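Local coordinates for putative exported protein (Bordetella pertussis Tohama I, PDB 2PFY) that binds pyroglutamic acid and probably delivers it, as an extracytoplasmic solute receptor, to a tripartite ATP-independent periplasmic transporter, at residues N14-F23 with L114-P122; Q56-V67 with P207-A217. All blocks are in the same frame, centred on the assembly; numbering follows the deposited sequence.

Overall arrangement
Both contacts are built on one mixed five-stranded sheet of this DctP-family receptor, in which strands 112-119 and 208-214 are neighbours. Contact 2 pairs strand 208-214 with strand 62-66 inside the sheet, while contact 1 lays helix 15-30 against the outermost strand 112-119. Their centres are about 13 Å apart, and they meet through probable backbone hydrogen bonds from Ser209 N to Ser118 O and from Val211 N to Tyr116 O, each 2.8 Å. Both run toward the pyroglutamic acid pocket: contact 1 supplies Trp120, contact 2 supplies Leu66 and Pro207, and the side chain of Pro207 lies about 4 Å from the ligand.

Contact 1. Residues N14-F23 with L114-P122; sequences NYLTQNARQF and LVYGSPWPP. With PCA (pyroglutamic acid), chain E.
Helix-on-sheet packing joins the start of helix 15-30 to the outermost strand 112-119 and to the loop that carries Trp120 into the ligand pocket. Over residues 15-23 and 114-119 the helix and strand run roughly antiparallel, at 152°, their axes 9.8 Å apart at closest approach. Leu16 lies at the centre of the contact: its CD1 sits over the five-membered ring of Trp120 in a CH-pi contact, 3.4 Å from the centroid, while CD2 rests on Ser118 CB. Pyroglutamic acid covers the opposite face of the indole, the ligand's CD lying 3.3 Å above the ring plane, so the aromatic ring is held between helix and ligand. In this periplasmic solute-receptor fold the helix thus backs a wall of the binding site. Asn14 caps the helix, OD1 accepting from Thr17 N on an in-plane lone pair at 3.1 Å; its ND2, bonded to Asp189, passes 3.3 Å from Trp120 CH2. With CG wedged between backbone N and carbonyl carbon (chi1 74°), Tyr15 swings its hydroxyl to Pro119 O, a 2.7 Å hydrogen bond, and brings its ring edge to Pro121 CG. Farther along, one water is hydrogen-bonded to Tyr116 OH at 2.8 Å, donates to Leu16 O and weakly accepts from Asn19 ND2, an amide that also bonds to Ala236 O. At this end Tyr116 CE2 lies over one face of Phe23, 3.7 Å from Phe23 CG, with the ring planes inclined at 57°.

Contact 2. Residues Q56-V67 with P207-A217; sequences QQGVVQIGEVLV and PQSFVIANKRA
Strands 62-66 and 208-214 pair antiparallel, their axes 4.6 Å apart at the closest approach, through alternating hydrogen-bonded and non-hydrogen-bonded pairs. This is an interior pairing of the mixed sheet of a periplasmic solute-binding fold: strand 2-7 flanks one strand and 112-119 the other. Gly63 with Ile212 and Val65 with Phe210 exchange reciprocal backbone bonds, and single bonds to Gln61 O and Gln208 O extend the ladder at its ends. On the face carrying Ile62, Glu64 and Leu66, Ile62 CD1 packs 3.7 Å from Val211 CG1. Glu64 bends at chi2 (-84°) and takes a bond from Ser209 OG to OE2, 2.8 Å long, on the anti side and 26° out of the carboxylate plane; OE1 accepts from Glu9 N, so both oxygens are engaged. Leu66 CD1 reaches Pro207 CB at 4.0 Å where the pair runs into the pyroglutamic acid pocket. The other face centres on Phe210. Val67 CG2 lies over one side of its ring, 3.7 Å from the centroid, Ile212 CG2 covers the opposite side, and Val65 CG1 abuts the edge, 3.7 Å from Phe210 CE2; Leu107 of helix 89-108 adds to this packing. At the far end Asn214 is the N-cap of helix 215-220: its side chain extends away from its own N (chi1 180°), and OD1 uses an in-plane lone pair to accept from Ala217 N at 2.9 Å.

Contact 1. Residues N14-F23 with L114-P122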
loop_
_atom_site.group_PDB
_atom_site.type_symbol
_atom_site.label_atom_id
_atom_site.label_comp_id
_atom_site.label_asym_id
_atom_site.label_seq_id
_atom_site.Cartn_x
_atom_site.Cartn_y
_atom_site.Cartn_z
ATOM N N ASN A 14 -10.044 8.576 0.821
ATOM C CA ASN A 14 -9.510 7.243 0.718
ATOM C C ASN A 14 -9.984 6.350 1.837
ATOM O O ASN A 14 -10.059 6.791 2.975
ATOM C CB ASN A 14 -7.969 7.324 0.709
ATOM C CG ASN A 14 -7.326 5.967 0.758
ATOM O OD1 ASN A 14 -7.058 5.423 1.850
ATOM N ND2 ASN A 14 -7.040 5.408 -0.430
ATOM N N TYR A 15 -10.312 5.103 1.546
ATOM C CA TYR A 15 -10.918 4.243 2.594
ATOM C C TYR A 15 -9.915 3.796 3.669
ATOM O O TYR A 15 -10.310 3.498 4.789
ATOM C CB TYR A 15 -11.688 3.045 2.010
ATOM C CG TYR A 15 -10.819 1.927 1.453
ATOM C CD1 TYR A 15 -10.272 0.946 2.290
ATOM C CD2 TYR A 15 -10.544 1.853 0.075
ATOM C CE1 TYR A 15 -9.467 -0.094 1.772
ATOM C CE2 TYR A 15 -9.754 0.822 -0.462
ATOM C CZ TYR A 15 -9.232 -0.149 0.386
ATOM O OH TYR A 15 -8.438 -1.145 -0.164
ATOM N N LEU A 16 -8.631 3.757 3.332
ATOM C CA LEU A 16 -7.599 3.397 4.324
ATOM C C LEU A 16 -7.471 4.504 5.344
ATOM O O LEU A 16 -7.325 4.233 6.546
ATOM C CB LEU A 16 -6.248 3.134 3.636
ATOM C CG LEU A 16 -6.274 1.851 2.781
ATOM C CD1 LEU A 16 -4.984 1.757 1.921
ATOM C CD2 LEU A 16 -6.441 0.578 3.660
ATOM N N THR A 17 -7.525 5.748 4.857
ATOM C CA THR A 17 -7.571 6.913 5.727
ATOM C C THR A 17 -8.827 6.922 6.609
ATOM O O THR A 17 -8.724 7.194 7.804
ATOM C CB THR A 17 -7.447 8.219 4.918
ATOM O OG1 THR A 17 -6.136 8.290 4.376
ATOM C CG2 THR A 17 -7.680 9.491 5.776
ATOM N N GLN A 18 -9.993 6.618 6.037
ATOM C CA GLN A 18 -11.225 6.542 6.830
ATOM C C GLN A 18 -11.141 5.406 7.841
ATOM O O GLN A 18 -11.611 5.520 8.970
ATOM C CB GLN A 18 -12.483 6.402 5.920
ATOM C CG GLN A 18 -12.810 7.692 5.183
ATOM C CD GLN A 18 -12.879 8.923 6.122
ATOM O OE1 GLN A 18 -13.504 8.862 7.188
ATOM N NE2 GLN A 18 -12.212 10.027 5.736
ATOM N N ASN A 19 -10.502 4.323 7.463
ATOM C CA ASN A 19 -10.334 3.213 8.423
ATOM C C ASN A 19 -9.424 3.624 9.621
ATOM O O ASN A 19 -9.715 3.296 10.796
ATOM C CB ASN A 19 -9.812 1.986 7.661
ATOM C CG ASN A 19 -9.810 0.716 8.499
ATOM O OD1 ASN A 19 -10.720 0.468 9.266
ATOM N ND2 ASN A 19 -8.782 -0.083 8.352
ATOM N N ALA A 20 -8.362 4.378 9.336
ATOM C CA ALA A 20 -7.492 4.910 10.372
ATOM C C ALA A 20 -8.217 5.930 11.282
ATOM O O ALA A 20 -8.025 5.927 12.505
ATOM C CB ALA A 20 -6.215 5.495 9.749
ATOM N N ARG A 21 -9.040 6.795 10.684
ATOM C CA ARG A 21 -9.900 7.725 11.441
ATOM C C ARG A 21 -10.852 6.971 12.390
ATOM O O ARG A 21 -11.006 7.338 13.597
ATOM C CB ARG A 21 -10.659 8.691 10.498
ATOM C CG ARG A 21 -9.660 9.736 9.823
ATOM C CD ARG A 21 -10.414 10.889 9.125
ATOM N NE ARG A 21 -9.481 11.890 8.597
ATOM C CZ ARG A 21 -8.851 12.802 9.341
ATOM N NH1 ARG A 21 -9.053 12.851 10.649
ATOM N NH2 ARG A 21 -8.023 13.672 8.785
ATOM N N GLN A 22 -11.455 5.901 11.889
ATOM C CA GLN A 22 -12.385 5.152 12.727
ATOM C C GLN A 22 -11.611 4.462 13.862
ATOM O O GLN A 22 -12.089 4.376 15.033
ATOM C CB GLN A 22 -13.192 4.159 11.885
ATOM C CG GLN A 22 -14.214 3.348 12.730
ATOM C CD GLN A 22 -15.209 2.558 11.896
ATOM O OE1 GLN A 22 -15.377 2.792 10.683
ATOM N NE2 GLN A 22 -15.848 1.588 12.535
ATOM N N PHE A 23 -10.429 3.958 13.520
ATOM C CA PHE A 23 -9.499 3.372 14.506
ATOM C C PHE A 23 -9.151 4.388 15.605
ATOM O O PHE A 23 -9.223 4.056 16.800
ATOM C CB PHE A 23 -8.240 2.817 13.808
ATOM C CG PHE A 23 -7.039 2.700 14.726
ATOM C CD1 PHE A 23 -6.904 1.599 15.582
ATOM C CD2 PHE A 23 -6.058 3.688 14.733
ATOM C CE1 PHE A 23 -5.796 1.501 16.463
ATOM C CE2 PHE A 23 -4.936 3.614 15.625
ATOM C CZ PHE A 23 -4.807 2.512 16.463
ATOM N N LEU A 114 4.006 -2.700 15.300
ATOM C CA LEU A 114 3.026 -2.931 14.251
ATOM C C LEU A 114 1.664 -3.032 14.909
ATOM O O LEU A 114 1.416 -3.937 15.692
ATOM C CB LEU A 114 3.396 -4.201 13.456
ATOM C CG LEU A 114 2.522 -4.917 12.378
ATOM C CD1 LEU A 114 1.419 -4.088 11.737
ATOM C CD2 LEU A 114 3.446 -5.541 11.317
ATOM N N VAL A 115 0.801 -2.058 14.637
ATOM C CA VAL A 115 -0.514 -2.026 15.245
ATOM C C VAL A 115 -1.512 -2.813 14.367
ATOM O O VAL A 115 -2.130 -3.787 14.836
ATOM C CB VAL A 115 -0.985 -0.576 15.493
ATOM C CG1 VAL A 115 -2.416 -0.554 16.035
ATOM C CG2 VAL A 115 0.018 0.173 16.434
ATOM N N TYR A 116 -1.684 -2.416 13.105
ATOM C CA TYR A 116 -2.556 -3.203 12.219
ATOM C C TYR A 116 -2.199 -2.957 10.751
ATOM O O TYR A 116 -1.499 -1.993 10.454
ATOM C CB TYR A 116 -4.050 -2.932 12.505
ATOM C CG TYR A 116 -4.591 -1.621 11.921
ATOM C CD1 TYR A 116 -5.029 -1.543 10.572
ATOM C CD2 TYR A 116 -4.670 -0.467 12.709
ATOM C CE1 TYR A 116 -5.506 -0.303 10.034
ATOM C CE2 TYR A 116 -5.185 0.759 12.202
ATOM C CZ TYR A 116 -5.591 0.810 10.856
ATOM O OH TYR A 116 -6.069 1.984 10.352
ATOM N N GLY A 117 -2.675 -3.855 9.871
ATOM C CA GLY A 117 -2.552 -3.750 8.419
ATOM C C GLY A 117 -3.909 -3.677 7.731
ATOM O O GLY A 117 -4.942 -4.053 8.302
ATOM N N SER A 118 -3.924 -3.161 6.500
ATOM C CA SER A 118 -5.111 -3.260 5.645
ATOM C C SER A 118 -4.619 -3.192 4.231
ATOM O O SER A 118 -3.583 -2.578 3.964
ATOM C CB SER A 118 -6.117 -2.132 5.908
ATOM O OG SER A 118 -6.749 -2.314 7.156
ATOM N N PRO A 119 -5.331 -3.882 3.316
ATOM C CA PRO A 119 -4.863 -3.914 1.934
ATOM C C PRO A 119 -5.458 -2.779 1.082
ATOM O O PRO A 119 -6.577 -2.322 1.319
ATOM C CB PRO A 119 -5.387 -5.285 1.446
ATOM C CG PRO A 119 -6.739 -5.410 2.157
ATOM C CD PRO A 119 -6.502 -4.770 3.530
ATOM N N TRP A 120 -4.678 -2.318 0.129
ATOM C CA TRP A 120 -5.199 -1.622 -1.045
ATOM C C TRP A 120 -5.928 -2.666 -1.922
ATOM O O TRP A 120 -5.768 -3.876 -1.725
ATOM C CB TRP A 120 -4.016 -1.050 -1.845
ATOM C CG TRP A 120 -3.421 0.155 -1.220
ATOM C CD1 TRP A 120 -2.345 0.217 -0.349
ATOM C CD2 TRP A 120 -3.856 1.493 -1.428
ATOM N NE1 TRP A 120 -2.086 1.525 -0.024
ATOM C CE2 TRP A 120 -2.996 2.332 -0.677
ATOM C CE3 TRP A 120 -4.896 2.073 -2.188
ATOM C CZ2 TRP A 120 -3.135 3.724 -0.669
ATOM C CZ3 TRP A 120 -5.043 3.466 -2.170
ATOM C CH2 TRP A 120 -4.159 4.271 -1.418
ATOM N N PRO A 121 -6.747 -2.196 -2.884
ATOM C CA PRO A 121 -7.265 -3.111 -3.887
ATOM C C PRO A 121 -6.148 -3.528 -4.864
ATOM O O PRO A 121 -5.034 -2.980 -4.815
ATOM C CB PRO A 121 -8.392 -2.294 -4.587
ATOM C CG PRO A 121 -8.655 -1.082 -3.648
ATOM C CD PRO A 121 -7.273 -0.831 -3.059
ATOM N N PRO A 122 -6.421 -4.534 -5.714
ATOM C CA PRO A 122 -5.432 -4.997 -6.685
ATOM C C PRO A 122 -4.979 -3.900 -7.648
ATOM O O PRO A 122 -5.757 -2.971 -7.945
ATOM C CB PRO A 122 -6.182 -6.092 -7.446
ATOM C CG PRO A 122 -7.221 -6.588 -6.455
ATOM C CD PRO A 122 -7.668 -5.317 -5.767
HETATM N N PCA E . -2.390 3.389 -4.194
HETATM C CA PCA E . -1.074 3.772 -3.632
HETATM C CB PCA E . -0.236 2.535 -3.418
HETATM C CG PCA E . -1.047 1.386 -3.940
HETATM C CD PCA E . -2.349 1.978 -4.364
HETATM O OE PCA E . -3.305 1.323 -4.767
HETATM C C PCA E . -0.362 4.730 -4.567
HETATM O O PCA E . 0.633 5.390 -4.243
HETATM O OXT PCA E . -0.797 4.855 -5.697
HETATM O O HOH W 1 -6.376 1.926 7.587
#

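Contact 2. Residues Q56-V67 with P207-A217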
loop_
_atom_site.group_PDB
_atom_site.type_symbol
_atom_site.label_atom_id
_atom_site.label_comp_id
_atom_site.label_asym_id
_atom_site.label_seq_id
_atom_site.Cartn_x
_atom_site.Cartn_y
_atom_site.Cartn_z
ATOM N N GLN A 56 9.773 6.679 14.335
ATOM C CA GLN A 56 10.958 6.352 15.190
ATOM C C GLN A 56 11.465 7.539 16.008
ATOM O O GLN A 56 11.806 7.395 17.213
ATOM C CB GLN A 56 12.127 5.914 14.308
ATOM C CG GLN A 56 12.201 4.473 14.034
ATOM C CD GLN A 56 13.506 4.086 13.337
ATOM O OE1 GLN A 56 14.132 4.897 12.652
ATOM N NE2 GLN A 56 13.908 2.839 13.501
ATOM N N GLN A 57 11.515 8.711 15.353
ATOM C CA GLN A 57 12.015 9.942 15.973
ATOM C C GLN A 57 11.003 10.742 16.799
ATOM O O GLN A 57 11.371 11.759 17.398
ATOM C CB GLN A 57 12.652 10.847 14.914
ATOM C CG GLN A 57 13.871 10.234 14.212
ATOM C CD GLN A 57 14.559 11.262 13.322
ATOM O OE1 GLN A 57 14.023 11.664 12.303
ATOM N NE2 GLN A 57 15.721 11.737 13.743
ATOM N N GLY A 58 9.734 10.318 16.815
ATOM C CA GLY A 58 8.718 11.019 17.584
ATOM C C GLY A 58 8.195 12.310 16.955
ATOM O O GLY A 58 7.681 13.182 17.641
ATOM N N VAL A 59 8.311 12.444 15.641
ATOM C CA VAL A 59 7.617 13.533 14.966
ATOM C C VAL A 59 6.140 13.269 15.202
ATOM O O VAL A 59 5.368 14.177 15.492
ATOM C CB VAL A 59 7.934 13.488 13.460
ATOM C CG1 VAL A 59 7.044 14.404 12.685
ATOM C CG2 VAL A 59 9.420 13.851 13.258
ATOM N N VAL A 60 5.769 11.992 15.060
ATOM C CA VAL A 60 4.458 11.521 15.403
ATOM C C VAL A 60 4.651 10.300 16.279
ATOM O O VAL A 60 5.704 9.655 16.239
ATOM C CB VAL A 60 3.634 11.131 14.106
ATOM C CG1 VAL A 60 3.416 12.377 13.230
ATOM C CG2 VAL A 60 4.360 10.091 13.282
ATOM N N GLN A 61 3.612 9.960 17.030
ATOM C CA GLN A 61 3.623 8.736 17.833
ATOM C C GLN A 61 3.163 7.526 17.072
ATOM O O GLN A 61 3.460 6.380 17.467
ATOM C CB GLN A 61 2.763 8.915 19.087
ATOM C CG GLN A 61 3.296 9.948 20.047
ATOM C CD GLN A 61 2.788 11.337 19.704
ATOM O OE1 GLN A 61 2.084 11.504 18.735
ATOM N NE2 GLN A 61 3.181 12.365 20.504
ATOM N N ILE A 62 2.468 7.761 15.944
ATOM C CA ILE A 62 1.873 6.673 15.210
ATOM C C ILE A 62 1.631 7.147 13.770
ATOM O O ILE A 62 1.422 8.369 13.507
ATOM C CB ILE A 62 0.559 6.215 15.937
ATOM C CG1 ILE A 62 0.027 4.880 15.385
ATOM C CG2 ILE A 62 -0.511 7.391 15.971
ATOM C CD1 ILE A 62 -1.150 4.261 16.227
ATOM N N GLY A 63 1.675 6.226 12.824
ATOM C CA GLY A 63 1.443 6.658 11.447
ATOM C C GLY A 63 1.053 5.516 10.543
ATOM O O GLY A 63 1.355 4.359 10.818
ATOM N N GLU A 64 0.353 5.873 9.468
ATOM C CA GLU A 64 -0.015 4.945 8.440
ATOM C C GLU A 64 0.897 5.123 7.215
ATOM O O GLU A 64 1.233 6.254 6.822
ATOM C CB GLU A 64 -1.519 5.112 8.095
ATOM C CG GLU A 64 -2.009 4.136 7.020
ATOM C CD GLU A 64 -1.717 4.643 5.613
ATOM O OE1 GLU A 64 -1.862 5.883 5.390
ATOM O OE2 GLU A 64 -1.320 3.818 4.751
ATOM N N VAL A 65 1.327 3.995 6.642
ATOM C CA VAL A 65 2.204 4.021 5.452
ATOM C C VAL A 65 2.103 2.701 4.681
ATOM O O VAL A 65 1.781 1.637 5.246
ATOM C CB VAL A 65 3.711 4.388 5.825
ATOM C CG1 VAL A 65 4.368 3.289 6.670
ATOM C CG2 VAL A 65 4.586 4.724 4.589
ATOM N N LEU A 66 2.361 2.800 3.378
ATOM C CA LEU A 66 2.497 1.658 2.498
ATOM C C LEU A 66 3.617 0.785 3.056
ATOM O O LEU A 66 4.744 1.272 3.261
ATOM C CB LEU A 66 2.880 2.162 1.091
ATOM C CG LEU A 66 2.975 1.116 -0.022
ATOM C CD1 LEU A 66 1.558 0.627 -0.406
ATOM C CD2 LEU A 66 3.734 1.669 -1.245
ATOM N N VAL A 67 3.319 -0.492 3.289
ATOM C CA VAL A 67 4.296 -1.451 3.851
ATOM C C VAL A 67 5.571 -1.493 2.996
ATOM O O VAL A 67 6.707 -1.341 3.515
ATOM C CB VAL A 67 3.668 -2.896 3.986
ATOM C CG1 VAL A 67 4.747 -3.941 4.369
ATOM C CG2 VAL A 67 2.515 -2.892 4.990
ATOM N N PRO A 207 -0.858 -4.498 -2.600
ATOM C CA PRO A 207 0.105 -4.009 -1.620
ATOM C C PRO A 207 -0.629 -3.657 -0.335
ATOM O O PRO A 207 -1.798 -3.243 -0.360
ATOM C CB PRO A 207 0.734 -2.793 -2.311
ATOM C CG PRO A 207 -0.455 -2.230 -3.206
ATOM C CD PRO A 207 -1.271 -3.454 -3.576
ATOM N N GLN A 208 0.025 -3.909 0.788
ATOM C CA GLN A 208 -0.555 -3.637 2.099
ATOM C C GLN A 208 -0.159 -2.263 2.581
ATOM O O GLN A 208 0.870 -1.720 2.207
ATOM C CB GLN A 208 -0.071 -4.640 3.126
ATOM C CG GLN A 208 -0.339 -6.097 2.768
ATOM C CD GLN A 208 -1.810 -6.421 2.586
ATOM O OE1 GLN A 208 -2.663 -5.932 3.300
ATOM N NE2 GLN A 208 -2.099 -7.284 1.646
ATOM N N SER A 209 -0.996 -1.722 3.449
ATOM C CA SER A 209 -0.675 -0.512 4.174
ATOM C C SER A 209 -0.659 -0.892 5.660
ATOM O O SER A 209 -1.408 -1.775 6.081
ATOM C CB SER A 209 -1.759 0.495 3.817
ATOM O OG SER A 209 -2.216 1.181 4.934
ATOM N N PHE A 210 0.196 -0.292 6.470
ATOM C CA PHE A 210 0.086 -0.558 7.918
ATOM C C PHE A 210 0.181 0.656 8.815
ATOM O O PHE A 210 0.590 1.741 8.375
ATOM C CB PHE A 210 0.978 -1.756 8.439
ATOM C CG PHE A 210 2.487 -1.579 8.285
ATOM C CD1 PHE A 210 3.326 -2.678 8.523
ATOM C CD2 PHE A 210 3.076 -0.367 7.851
ATOM C CE1 PHE A 210 4.748 -2.590 8.374
ATOM C CE2 PHE A 210 4.475 -0.264 7.704
ATOM C CZ PHE A 210 5.322 -1.397 7.956
ATOM N N VAL A 211 -0.221 0.458 10.068
ATOM C CA VAL A 211 -0.225 1.492 11.069
ATOM C C VAL A 211 0.800 1.057 12.107
ATOM O O VAL A 211 0.725 -0.045 12.655
ATOM C CB VAL A 211 -1.614 1.706 11.674
ATOM C CG1 VAL A 211 -1.557 2.597 12.976
ATOM C CG2 VAL A 211 -2.535 2.360 10.622
ATOM N N ILE A 212 1.796 1.901 12.314
ATOM C CA ILE A 212 2.956 1.527 13.118
ATOM C C ILE A 212 3.117 2.610 14.205
ATOM O O ILE A 212 2.908 3.788 13.930
ATOM C CB ILE A 212 4.269 1.384 12.245
ATOM C CG1 ILE A 212 4.491 2.617 11.345
ATOM C CG2 ILE A 212 4.243 0.096 11.374
ATOM C CD1 ILE A 212 5.871 2.716 10.669
ATOM N N ALA A 213 3.493 2.209 15.427
ATOM C CA ALA A 213 3.617 3.152 16.540
ATOM C C ALA A 213 5.037 3.227 17.107
ATOM O O ALA A 213 5.806 2.276 17.001
ATOM C CB ALA A 213 2.569 2.858 17.663
ATOM N N ASN A 214 5.391 4.386 17.652
ATOM C CA ASN A 214 6.679 4.555 18.368
ATOM C C ASN A 214 6.612 3.659 19.610
ATOM O O ASN A 214 5.715 3.826 20.420
ATOM C CB ASN A 214 6.875 6.016 18.753
ATOM C CG ASN A 214 8.197 6.261 19.503
ATOM O OD1 ASN A 214 8.284 6.089 20.731
ATOM N ND2 ASN A 214 9.226 6.655 18.762
ATOM N N LYS A 215 7.541 2.705 19.725
ATOM C CA LYS A 215 7.516 1.715 20.825
ATOM C C LYS A 215 7.599 2.352 22.214
ATOM O O LYS A 215 6.804 2.025 23.067
ATOM C CB LYS A 215 8.601 0.638 20.635
ATOM C CG LYS A 215 8.467 -0.546 21.588
ATOM C CD LYS A 215 9.607 -1.516 21.310
ATOM C CE LYS A 215 9.627 -2.672 22.262
ATOM N NZ LYS A 215 10.750 -3.567 21.856
ATOM N N ARG A 216 8.507 3.308 22.395
ATOM C CA ARG A 216 8.627 4.046 23.662
ATOM C C ARG A 216 7.344 4.785 24.063
ATOM O O ARG A 216 6.884 4.680 25.202
ATOM C CB ARG A 216 9.837 5.001 23.640
ATOM C CG ARG A 216 9.936 5.912 24.869
ATOM C CD ARG A 216 11.380 6.233 25.301
ATOM N NE ARG A 216 12.390 5.400 24.620
ATOM C CZ ARG A 216 13.177 4.501 25.209
ATOM N NH1 ARG A 216 13.112 4.290 26.528
ATOM N NH2 ARG A 216 14.047 3.818 24.470
ATOM N N ALA A 217 6.737 5.481 23.110
ATOM C CA ALA A 217 5.473 6.140 23.344
ATOM C C ALA A 217 4.409 5.101 23.711
ATOM O O ALA A 217 3.644 5.302 24.675
ATOM C CB ALA A 217 5.043 6.939 22.093
#